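Local coordinates for putative cell adhesion protein (Parabacteroides distasonis, PDB 3LIU) that probably serves as a fimbrial (pilus) subunit of the FimA/Mfa1 family, with a likely part in cell adhesion, at residues A[176-181]-A[352-357]; A[202-207]-A[240-245]; A[285-290]-A[305-310]; A[335-340]-A[360-365]. All blocks are in the same frame, centred on the assembly; numbering follows the deposited sequence.

Overall arrangement
From the N terminus, strand 172-185 enters first, and contact 1 closes the longest loop by joining it to the loop 352-357, 171 residues on. Nested within that loop, contact 2 ties strand 193-213 to the segment 240-245, and contact 3, further on in series, brings the loop 285-290 against the approach to strand 308-319. Contact 4 opens inside the same loop but ends beyond it, on strand 358-366, so contacts 1 and 4 cross. Strands 172-185 and 358-366 are neighbours in one sheet, strands 193-213, 308-319 and 326-336 belong to another, and contact 4 packs the two together. Contacts 1 and 3 meet through Val354 and Asn287.

Contact 1 (A[176-181]-A[352-357]); sequences ASIALA and FYVQRN
Val354 holds CG1 anti to its backbone N (chi1 -179°) and CG2 anti to the carbonyl carbon, so that its two methyls point to different residues of segment 176-181 of strand 172-185. CG1 meets the methyl of Ala176, with 3.8 Å between Val354 CG1 and Ala176 CB. CG2 faces the tip of Ile178, whose chain is extended at chi2 (174°) and brings CD1 to 4.3 Å from Val354 CG2. Ala176 CB also lies 3.3 Å from the backbone O of Gln355, tucked against the loop where the CA atoms of the two segments come nearest, at Ala176 and Arg356.

No hydrogen bond joins the two segments. The strand uses its backbone on Val284, Phe282, Tyr358 and Tyr360, while the loop is braced from within: Gln355 NE2 donates to Phe352 O at 3.1 Å, nearly straight at 168° and on a lone pair of the carbonyl. This places the amide nitrogen over the centre of the Phe352 ring, 3.4 Å above its plane. Arg356 turns away to a salt bridge with Asp174.

The loop leading into strand 358-366 of this FimA-family protein thus lies on strand 172-185 through a few buried methyls, without directional bonds between the segments.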
# COMPACT_ATOMS: atom_id res chain seq x y z
N ALA A 176 -0.18 1.58 0.32
CA ALA A 176 0.50 2.90 0.24
C ALA A 176 0.16 3.50 -1.10
O ALA A 176 -0.21 2.77 -2.04
CB ALA A 176 2.07 2.75 0.38
N SER A 177 0.31 4.83 -1.21
CA SER A 177 0.03 5.55 -2.44
C SER A 177 1.32 6.13 -2.95
O SER A 177 2.04 6.75 -2.16
CB SER A 177 -0.94 6.69 -2.16
OG SER A 177 -0.98 7.59 -3.27
N ILE A 178 1.65 5.90 -4.22
CA ILE A 178 2.87 6.44 -4.79
C ILE A 178 2.51 7.29 -6.00
O ILE A 178 1.76 6.85 -6.90
CB ILE A 178 3.90 5.33 -5.19
CG1 ILE A 178 4.31 4.50 -3.99
CG2 ILE A 178 5.16 5.94 -5.83
CD1 ILE A 178 5.23 3.26 -4.31
N ALA A 179 3.04 8.50 -6.03
CA ALA A 179 2.78 9.42 -7.16
C ALA A 179 4.00 10.26 -7.48
O ALA A 179 4.81 10.57 -6.60
CB ALA A 179 1.61 10.32 -6.86
N LEU A 180 4.13 10.58 -8.77
CA LEU A 180 5.09 11.52 -9.28
C LEU A 180 4.47 12.91 -9.21
O LEU A 180 3.49 13.22 -9.93
CB LEU A 180 5.48 11.20 -10.74
CG LEU A 180 6.51 12.13 -11.39
CD1 LEU A 180 7.92 11.87 -10.86
CD2 LEU A 180 6.48 12.06 -12.93
N ALA A 181 5.03 13.74 -8.34
CA ALA A 181 4.57 15.08 -8.07
C ALA A 181 5.17 16.04 -9.08
O ALA A 181 4.56 17.01 -9.44
CB ALA A 181 4.98 15.48 -6.66
N PHE A 352 13.43 4.09 4.70
CA PHE A 352 12.01 4.03 5.05
C PHE A 352 11.27 3.08 4.08
O PHE A 352 10.36 2.34 4.48
CB PHE A 352 11.42 5.45 4.93
CG PHE A 352 10.13 5.62 5.64
CD1 PHE A 352 10.10 5.87 7.02
CD2 PHE A 352 8.94 5.57 4.94
CE1 PHE A 352 8.89 6.01 7.68
CE2 PHE A 352 7.73 5.73 5.57
CZ PHE A 352 7.69 5.95 6.95
N TYR A 353 11.61 3.18 2.80
CA TYR A 353 10.97 2.38 1.76
C TYR A 353 9.43 2.53 1.81
O TYR A 353 8.93 3.63 2.06
CB TYR A 353 11.51 0.92 1.79
CG TYR A 353 13.00 0.87 1.51
CD1 TYR A 353 13.50 1.32 0.30
CD2 TYR A 353 13.90 0.38 2.45
CE1 TYR A 353 14.85 1.30 0.03
CE2 TYR A 353 15.27 0.36 2.18
CZ TYR A 353 15.72 0.83 0.96
OH TYR A 353 17.05 0.83 0.64
N VAL A 354 8.69 1.46 1.56
CA VAL A 354 7.26 1.55 1.32
C VAL A 354 6.47 0.92 2.45
O VAL A 354 6.48 -0.29 2.64
CB VAL A 354 6.87 0.89 -0.04
CG1 VAL A 354 5.37 1.01 -0.30
CG2 VAL A 354 7.69 1.51 -1.19
N GLN A 355 5.77 1.78 3.21
CA GLN A 355 5.02 1.35 4.36
C GLN A 355 3.58 1.80 4.19
O GLN A 355 3.30 2.76 3.47
CB GLN A 355 5.60 1.92 5.64
CG GLN A 355 7.04 1.54 5.87
CD GLN A 355 7.58 2.15 7.18
OE1 GLN A 355 6.85 2.29 8.13
NE2 GLN A 355 8.85 2.50 7.21
N ARG A 356 2.69 1.09 4.87
CA ARG A 356 1.24 1.21 4.66
C ARG A 356 0.71 2.60 5.08
O ARG A 356 1.20 3.22 6.01
CB ARG A 356 0.53 0.13 5.47
CG ARG A 356 0.62 0.39 7.01
CD ARG A 356 0.22 -0.81 7.86
NE ARG A 356 -1.20 -1.00 7.84
CZ ARG A 356 -1.91 -1.66 8.77
NH1 ARG A 356 -1.34 -2.25 9.81
NH2 ARG A 356 -3.24 -1.73 8.64
N ASN A 357 -0.32 3.04 4.37
CA ASN A 357 -1.14 4.19 4.74
C ASN A 357 -0.38 5.52 4.75
O ASN A 357 -0.69 6.41 5.53
CB ASN A 357 -1.82 3.94 6.10
CG ASN A 357 -3.09 4.78 6.26
OD1 ASN A 357 -3.90 4.87 5.35
ND2 ASN A 357 -3.25 5.37 7.41

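Contact 2 (A[202-207]-A[240-245]); sequences EVFIAS and VGLLFL
The ring of Phe204 stands at the centre, with residues of 240-245 set round it in three different ways. Leu242 crosses it at about a right angle and lays CD1 over one face, 3.9 Å from the ring centroid and only 20° off the normal, a CH-pi contact displaced toward the CG-CD1 side of the ring. Phe244 comes tip to tip: CE1 lies 3.8 Å from Phe204 CZ, and the two planes are inclined at 45°. Val240 CG2 sits near the plane of the Phe204 ring, at its edge, 4.3 Å from CE2. Phe204 reaches this position with CG between its backbone N and carbonyl carbon (chi1 77°), the crowded setting. The contact lies where strand 193-213 meets the end of strand 238-240, its antiparallel neighbour, and the chain then leaves at a steep angle. A backbone bond holds this corner, Gly241 N donating to Ile205 O at 3.0 Å, nearly along the C=O axis. Gly241 N lies at the Phe204 ring edge, and a CB here would be tight against Phe204 CB. Val240 CG2 also rests 3.8 Å from Ala206 CB. Glu202, bent at chi2, meets Leu242 tip to tip, with OE2 3.9 Å from Leu242 CD1; Tyr332 of strand 326-336 touches the side chains of Phe204 and Phe244.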
# COMPACT_ATOMS: atom_id res chain seq x y z
N GLU A 202 5.67 8.50 -19.86
CA GLU A 202 5.12 7.37 -19.10
C GLU A 202 5.68 7.35 -17.67
O GLU A 202 6.82 7.76 -17.42
CB GLU A 202 5.47 6.04 -19.82
CG GLU A 202 4.89 4.75 -19.19
CD GLU A 202 3.52 4.35 -19.75
OE1 GLU A 202 3.02 5.06 -20.65
OE2 GLU A 202 2.94 3.33 -19.31
N VAL A 203 4.87 6.86 -16.74
CA VAL A 203 5.30 6.57 -15.39
C VAL A 203 4.89 5.14 -15.06
O VAL A 203 3.78 4.71 -15.41
CB VAL A 203 4.66 7.55 -14.39
CG1 VAL A 203 5.22 7.33 -12.99
CG2 VAL A 203 4.90 9.02 -14.84
N PHE A 204 5.77 4.37 -14.43
CA PHE A 204 5.36 3.03 -13.98
C PHE A 204 6.10 2.57 -12.74
O PHE A 204 7.11 3.15 -12.34
CB PHE A 204 5.40 1.98 -15.13
CG PHE A 204 6.79 1.48 -15.51
CD1 PHE A 204 7.63 2.24 -16.27
CD2 PHE A 204 7.21 0.21 -15.12
CE1 PHE A 204 8.89 1.78 -16.65
CE2 PHE A 204 8.47 -0.27 -15.49
CZ PHE A 204 9.31 0.51 -16.27
N ILE A 205 5.54 1.52 -12.12
CA ILE A 205 6.08 0.98 -10.89
C ILE A 205 6.62 -0.42 -11.14
O ILE A 205 5.99 -1.19 -11.89
CB ILE A 205 4.99 0.89 -9.79
CG1 ILE A 205 4.36 2.25 -9.54
CG2 ILE A 205 5.57 0.24 -8.49
CD1 ILE A 205 5.30 3.38 -9.13
N ALA A 206 7.76 -0.76 -10.54
CA ALA A 206 8.36 -2.12 -10.66
C ALA A 206 8.62 -2.65 -9.26
O ALA A 206 8.82 -1.88 -8.33
CB ALA A 206 9.66 -2.09 -11.49
N SER A 207 8.65 -3.97 -9.08
CA SER A 207 8.83 -4.57 -7.77
C SER A 207 7.88 -4.08 -6.69
O SER A 207 8.28 -3.87 -5.55
CB SER A 207 10.29 -4.44 -7.27
OG SER A 207 11.17 -5.05 -8.19
N VAL A 240 4.46 -5.45 -11.65
CA VAL A 240 5.16 -4.50 -12.47
C VAL A 240 4.21 -4.00 -13.55
O VAL A 240 3.40 -4.76 -14.11
CB VAL A 240 6.47 -5.08 -13.09
CG1 VAL A 240 6.19 -6.23 -14.14
CG2 VAL A 240 7.28 -3.98 -13.71
N GLY A 241 4.34 -2.71 -13.88
CA GLY A 241 3.37 -2.05 -14.77
C GLY A 241 3.51 -2.35 -16.26
O GLY A 241 2.52 -2.29 -17.02
N LEU A 242 4.73 -2.69 -16.66
CA LEU A 242 5.05 -3.02 -18.04
C LEU A 242 6.00 -4.21 -18.12
O LEU A 242 6.78 -4.45 -17.19
CB LEU A 242 5.76 -1.81 -18.71
CG LEU A 242 4.93 -0.53 -18.82
CD1 LEU A 242 5.85 0.69 -19.07
CD2 LEU A 242 3.84 -0.72 -19.85
N LEU A 243 5.93 -4.94 -19.24
CA LEU A 243 6.86 -6.01 -19.55
C LEU A 243 7.76 -5.57 -20.73
O LEU A 243 7.37 -4.77 -21.56
CB LEU A 243 6.13 -7.30 -19.89
CG LEU A 243 5.19 -7.87 -18.83
CD1 LEU A 243 4.35 -9.10 -19.38
CD2 LEU A 243 5.99 -8.24 -17.62
N PHE A 244 8.98 -6.08 -20.76
CA PHE A 244 9.93 -5.70 -21.80
C PHE A 244 10.41 -6.97 -22.53
O PHE A 244 10.09 -8.10 -22.12
CB PHE A 244 11.07 -4.85 -21.20
CG PHE A 244 10.58 -3.54 -20.65
CD1 PHE A 244 10.13 -3.44 -19.34
CD2 PHE A 244 10.48 -2.42 -21.48
CE1 PHE A 244 9.64 -2.22 -18.85
CE2 PHE A 244 9.99 -1.22 -20.98
CZ PHE A 244 9.58 -1.13 -19.67
N LEU A 245 11.09 -6.80 -23.65
CA LEU A 245 11.52 -7.99 -24.42
C LEU A 245 12.64 -8.73 -23.67
O LEU A 245 13.49 -8.11 -23.01
CB LEU A 245 11.96 -7.63 -25.85
CG LEU A 245 10.82 -7.46 -26.85
CD1 LEU A 245 11.42 -7.01 -28.15
CD2 LEU A 245 10.03 -8.77 -27.00

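Contact 3 (A[285-290]-A[305-310]); sequences YENTKG and NHTLLI
An Asx motif shapes the loop 285-290, which follows strand 282-284 and packs against the chain entering strand 308-319. Asn287 OD1 accepts from Gly290 N at 2.8 Å, on a lone pair. With CG anti to the backbone N (chi1 -176°), the amide also reaches across: ND2 donates to Asn305 O at 3.0 Å, on a lone pair of that carbonyl, and the acceptor lies only 5° out of the Asn287 amide plane. Bonds from both ends of the amide fix its rotation, and Ser207 O takes a further bond from ND2. In return Asn305 N, which follows a cis peptide bond, donates to Gly290 O at 2.8 Å, nearly straight at 171° but from above the carbonyl plane.

Gly290 has positive phi, and a CB there would clash with His306 N. Its CA instead lies over one face of the His306 ring, toward the rim, while Thr288 O stands in the plane of that ring, 3.2 Å from CE1. One water joins Asn287 O, His306 ND1 and Thr307 N, its bond to ND1 measuring 2.9 Å. Another donates to Tyr285 O and Thr307 OG1, spanning the two segments; Thr307 OG1 is itself hydrogen-bonded to Ser207 O. The His306 ring also stacks with Tyr353 of contact 1.

Buried amide and backbone groups are thus paired directly or through water, in an Asx-containing loop fastened just ahead of strand 308-319.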
# COMPACT_ATOMS: atom_id res chain seq x y z
N TYR A 285 1.42 -2.62 -1.94
CA TYR A 285 1.53 -3.10 -0.56
C TYR A 285 2.93 -2.74 -0.01
O TYR A 285 3.82 -2.25 -0.75
CB TYR A 285 1.26 -4.62 -0.46
CG TYR A 285 -0.17 -5.10 -0.72
CD1 TYR A 285 -1.27 -4.38 -0.26
CD2 TYR A 285 -0.41 -6.29 -1.39
CE1 TYR A 285 -2.55 -4.81 -0.47
CE2 TYR A 285 -1.74 -6.75 -1.59
CZ TYR A 285 -2.78 -6.01 -1.15
OH TYR A 285 -4.08 -6.37 -1.36
N GLU A 286 3.13 -3.04 1.26
CA GLU A 286 4.42 -2.75 1.89
C GLU A 286 5.53 -3.53 1.23
O GLU A 286 5.37 -4.69 0.83
CB GLU A 286 4.43 -3.07 3.39
CG GLU A 286 3.43 -2.26 4.20
CD GLU A 286 3.70 -2.27 5.70
OE1 GLU A 286 4.03 -3.36 6.23
OE2 GLU A 286 3.52 -1.21 6.35
N ASN A 287 6.66 -2.85 1.10
CA ASN A 287 7.91 -3.43 0.71
C ASN A 287 9.07 -2.62 1.31
O ASN A 287 9.32 -1.47 0.91
CB ASN A 287 8.04 -3.48 -0.80
CG ASN A 287 9.32 -4.19 -1.25
OD1 ASN A 287 10.07 -4.66 -0.41
ND2 ASN A 287 9.59 -4.20 -2.56
N THR A 288 9.70 -3.18 2.31
CA THR A 288 10.89 -2.61 2.93
C THR A 288 12.06 -3.53 2.73
O THR A 288 13.20 -3.09 2.78
CB THR A 288 10.71 -2.35 4.44
OG1 THR A 288 10.60 -3.59 5.15
CG2 THR A 288 9.46 -1.50 4.67
N LYS A 289 11.80 -4.81 2.52
CA LYS A 289 12.91 -5.77 2.39
C LYS A 289 13.43 -5.96 0.97
O LYS A 289 14.60 -6.25 0.79
CB LYS A 289 12.56 -7.10 3.04
CG LYS A 289 12.44 -6.93 4.57
CD LYS A 289 11.85 -8.14 5.24
CE LYS A 289 11.61 -7.93 6.75
NZ LYS A 289 11.45 -9.29 7.40
N GLY A 290 12.58 -5.83 -0.04
CA GLY A 290 13.03 -5.93 -1.44
C GLY A 290 13.81 -7.21 -1.75
O GLY A 290 14.81 -7.16 -2.44
N ASN A 305 15.18 -5.80 -4.89
CA ASN A 305 13.89 -5.56 -5.56
C ASN A 305 13.03 -4.69 -4.66
O ASN A 305 11.90 -5.03 -4.27
CB ASN A 305 13.14 -6.88 -5.89
CG ASN A 305 13.46 -7.44 -7.30
OD1 ASN A 305 14.25 -6.84 -8.05
ND2 ASN A 305 12.84 -8.62 -7.65
N HIS A 306 13.58 -3.54 -4.31
CA HIS A 306 12.79 -2.48 -3.72
C HIS A 306 11.87 -1.95 -4.77
O HIS A 306 12.19 -1.99 -5.96
CB HIS A 306 13.72 -1.39 -3.23
CG HIS A 306 14.47 -1.79 -2.01
ND1 HIS A 306 13.84 -2.04 -0.82
CD2 HIS A 306 15.79 -1.98 -1.80
CE1 HIS A 306 14.74 -2.37 0.09
NE2 HIS A 306 15.93 -2.36 -0.49
N THR A 307 10.73 -1.44 -4.34
CA THR A 307 9.76 -0.86 -5.25
C THR A 307 10.34 0.39 -5.91
O THR A 307 10.91 1.24 -5.21
CB THR A 307 8.48 -0.52 -4.50
OG1 THR A 307 7.96 -1.72 -3.93
CG2 THR A 307 7.43 0.11 -5.38
N LEU A 308 10.23 0.43 -7.24
CA LEU A 308 10.78 1.53 -8.05
C LEU A 308 9.64 2.30 -8.66
O LEU A 308 8.63 1.70 -9.08
CB LEU A 308 11.67 1.00 -9.21
CG LEU A 308 12.79 0.01 -8.86
CD1 LEU A 308 13.55 -0.47 -10.09
CD2 LEU A 308 13.78 0.55 -7.82
N LEU A 309 9.82 3.62 -8.73
CA LEU A 309 9.12 4.45 -9.64
C LEU A 309 10.05 4.78 -10.78
O LEU A 309 11.17 5.30 -10.59
CB LEU A 309 8.57 5.73 -8.96
CG LEU A 309 7.78 6.62 -9.95
CD1 LEU A 309 6.53 7.22 -9.34
CD2 LEU A 309 8.65 7.70 -10.59
N ILE A 310 9.59 4.48 -11.99
CA ILE A 310 10.38 4.71 -13.19
C ILE A 310 9.61 5.62 -14.15
O ILE A 310 8.41 5.37 -14.44
CB ILE A 310 10.71 3.37 -13.89
CG1 ILE A 310 11.35 2.39 -12.90
CG2 ILE A 310 11.69 3.57 -15.14
CD1 ILE A 310 11.71 0.99 -13.51
O HOH W 1 5.33 -2.53 -2.94
O HOH W 2 11.11 -1.23 -1.20
O HOH W 3 16.89 -3.86 1.68

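Contact 4 (A[335-340]-A[360-365]); sequences IPVGEE and YEISLT
This is apolar packing between two sheets: the end of strand 326-336, with the turn that begins at its last residue, lies across the inward-facing side chains of strand 358-366. The backbones stay well apart, CA atoms coming no nearer than 8.0 Å, at Val337 and Tyr360, and no hydrogen bond links the segments. Ile335 and Val337 point toward the strand and meet Tyr360, Ile362 and Leu364, every second residue along it.

Val337 uses both branches. CG1, anti to the backbone N (chi1 -179°), lies 3.7 Å from Tyr360 CD2, the valine crossing the tyrosine obliquely. CG2 meets the tip of Ile362 at about a right angle, 3.7 Å from CD1, which an extended chi2 of 178° carries out to it. Ile335 and Leu364 approach tip to tip, with Ile335 CG1 3.6 Å from Leu364 CD2. Ile335 CG2 and Ile362 CG2 are only loosely in touch, at 4.5 Å.

Pro336 to Glu339 form a type II beta turn, closed by a weak backbone hydrogen bond from Glu339 N to Pro336 O. Gly338 in this turn has a positive phi (91°), at which a CB would be jammed against the preceding carbonyl O. Leu309, on the adjoining strand 308-319, touches Val337 and Ile362, and Ala385 of strand 383-391 touches Ile335 and Leu364.

Tyr360 gives its ring to this layer, while its OH bonds to Tyr353 O and Gln355 N in the loop of contact 1. The five side chains are buried, so burial and close fit of hydrocarbon, rather than polar bonding, hold the end of strand 326-336 and its turn against strand 358-366.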
# COMPACT_ATOMS: atom_id res chain seq x y z
N ILE A 335 13.92 5.21 -9.73
CA ILE A 335 14.03 5.69 -8.35
C ILE A 335 13.58 4.62 -7.38
O ILE A 335 12.43 4.20 -7.43
CB ILE A 335 13.04 6.90 -8.17
CG1 ILE A 335 13.54 8.09 -8.98
CG2 ILE A 335 12.82 7.31 -6.74
CD1 ILE A 335 15.02 8.22 -8.98
N PRO A 336 14.45 4.22 -6.44
CA PRO A 336 13.96 3.37 -5.37
C PRO A 336 13.15 4.17 -4.36
O PRO A 336 13.70 5.04 -3.69
CB PRO A 336 15.23 2.79 -4.75
CG PRO A 336 16.36 3.58 -5.32
CD PRO A 336 15.85 4.62 -6.24
N VAL A 337 11.86 3.85 -4.24
CA VAL A 337 10.92 4.66 -3.44
C VAL A 337 11.21 4.52 -1.95
O VAL A 337 11.04 3.47 -1.33
CB VAL A 337 9.45 4.33 -3.78
CG1 VAL A 337 8.45 5.21 -2.96
CG2 VAL A 337 9.21 4.57 -5.28
N GLY A 338 11.62 5.63 -1.35
CA GLY A 338 11.77 5.70 0.08
C GLY A 338 13.13 5.34 0.62
O GLY A 338 13.30 5.15 1.82
N GLU A 339 14.11 5.23 -0.26
CA GLU A 339 15.50 5.09 0.15
C GLU A 339 15.94 6.22 1.10
O GLU A 339 16.67 6.01 2.07
CB GLU A 339 16.33 5.07 -1.12
CG GLU A 339 17.84 5.13 -0.87
CD GLU A 339 18.63 5.02 -2.16
OE1 GLU A 339 18.32 5.74 -3.14
OE2 GLU A 339 19.55 4.19 -2.21
N GLU A 340 15.48 7.42 0.77
CA GLU A 340 15.57 8.61 1.62
C GLU A 340 14.23 9.38 1.45
O GLU A 340 13.76 9.62 0.31
CB GLU A 340 16.78 9.46 1.21
CG GLU A 340 17.01 10.73 2.07
CD GLU A 340 17.56 10.42 3.47
OE1 GLU A 340 18.09 9.32 3.66
OE2 GLU A 340 17.47 11.27 4.37
N TYR A 360 3.31 8.87 -0.88
CA TYR A 360 4.65 9.18 -1.33
C TYR A 360 4.53 10.13 -2.52
O TYR A 360 3.85 9.82 -3.52
CB TYR A 360 5.37 7.90 -1.74
CG TYR A 360 5.69 7.02 -0.60
CD1 TYR A 360 4.71 6.22 -0.01
CD2 TYR A 360 6.98 6.95 -0.08
CE1 TYR A 360 5.02 5.39 1.06
CE2 TYR A 360 7.28 6.13 0.99
CZ TYR A 360 6.31 5.38 1.58
OH TYR A 360 6.63 4.57 2.65
N GLU A 361 5.11 11.32 -2.37
CA GLU A 361 5.11 12.34 -3.42
C GLU A 361 6.53 12.53 -3.88
O GLU A 361 7.38 13.01 -3.12
CB GLU A 361 4.55 13.66 -2.89
CG GLU A 361 3.15 13.56 -2.35
CD GLU A 361 2.11 13.35 -3.44
OE1 GLU A 361 2.43 13.60 -4.63
OE2 GLU A 361 0.99 12.93 -3.10
N ILE A 362 6.81 12.09 -5.12
CA ILE A 362 8.17 12.05 -5.69
C ILE A 362 8.36 13.20 -6.70
O ILE A 362 7.56 13.36 -7.62
CB ILE A 362 8.44 10.68 -6.38
CG1 ILE A 362 8.25 9.55 -5.33
CG2 ILE A 362 9.82 10.64 -7.05
CD1 ILE A 362 8.41 8.18 -5.82
N SER A 363 9.37 14.03 -6.48
CA SER A 363 9.73 15.10 -7.40
C SER A 363 11.11 14.81 -7.96
O SER A 363 12.08 14.69 -7.20
CB SER A 363 9.75 16.45 -6.67
OG SER A 363 8.47 16.70 -6.13
N LEU A 364 11.19 14.72 -9.28
CA LEU A 364 12.43 14.41 -9.96
C LEU A 364 13.11 15.63 -10.56
O LEU A 364 12.44 16.51 -11.11
CB LEU A 364 12.16 13.38 -11.04
CG LEU A 364 11.62 12.05 -10.54
CD1 LEU A 364 11.55 11.03 -11.74
CD2 LEU A 364 12.46 11.54 -9.39
N THR A 365 14.43 15.69 -10.45
CA THR A 365 15.21 16.70 -11.15
C THR A 365 16.07 15.92 -12.13
O THR A 365 16.95 15.17 -11.72
CB THR A 365 16.11 17.53 -10.22
OG1 THR A 365 15.30 18.25 -9.28
CG2 THR A 365 16.98 18.56 -11.02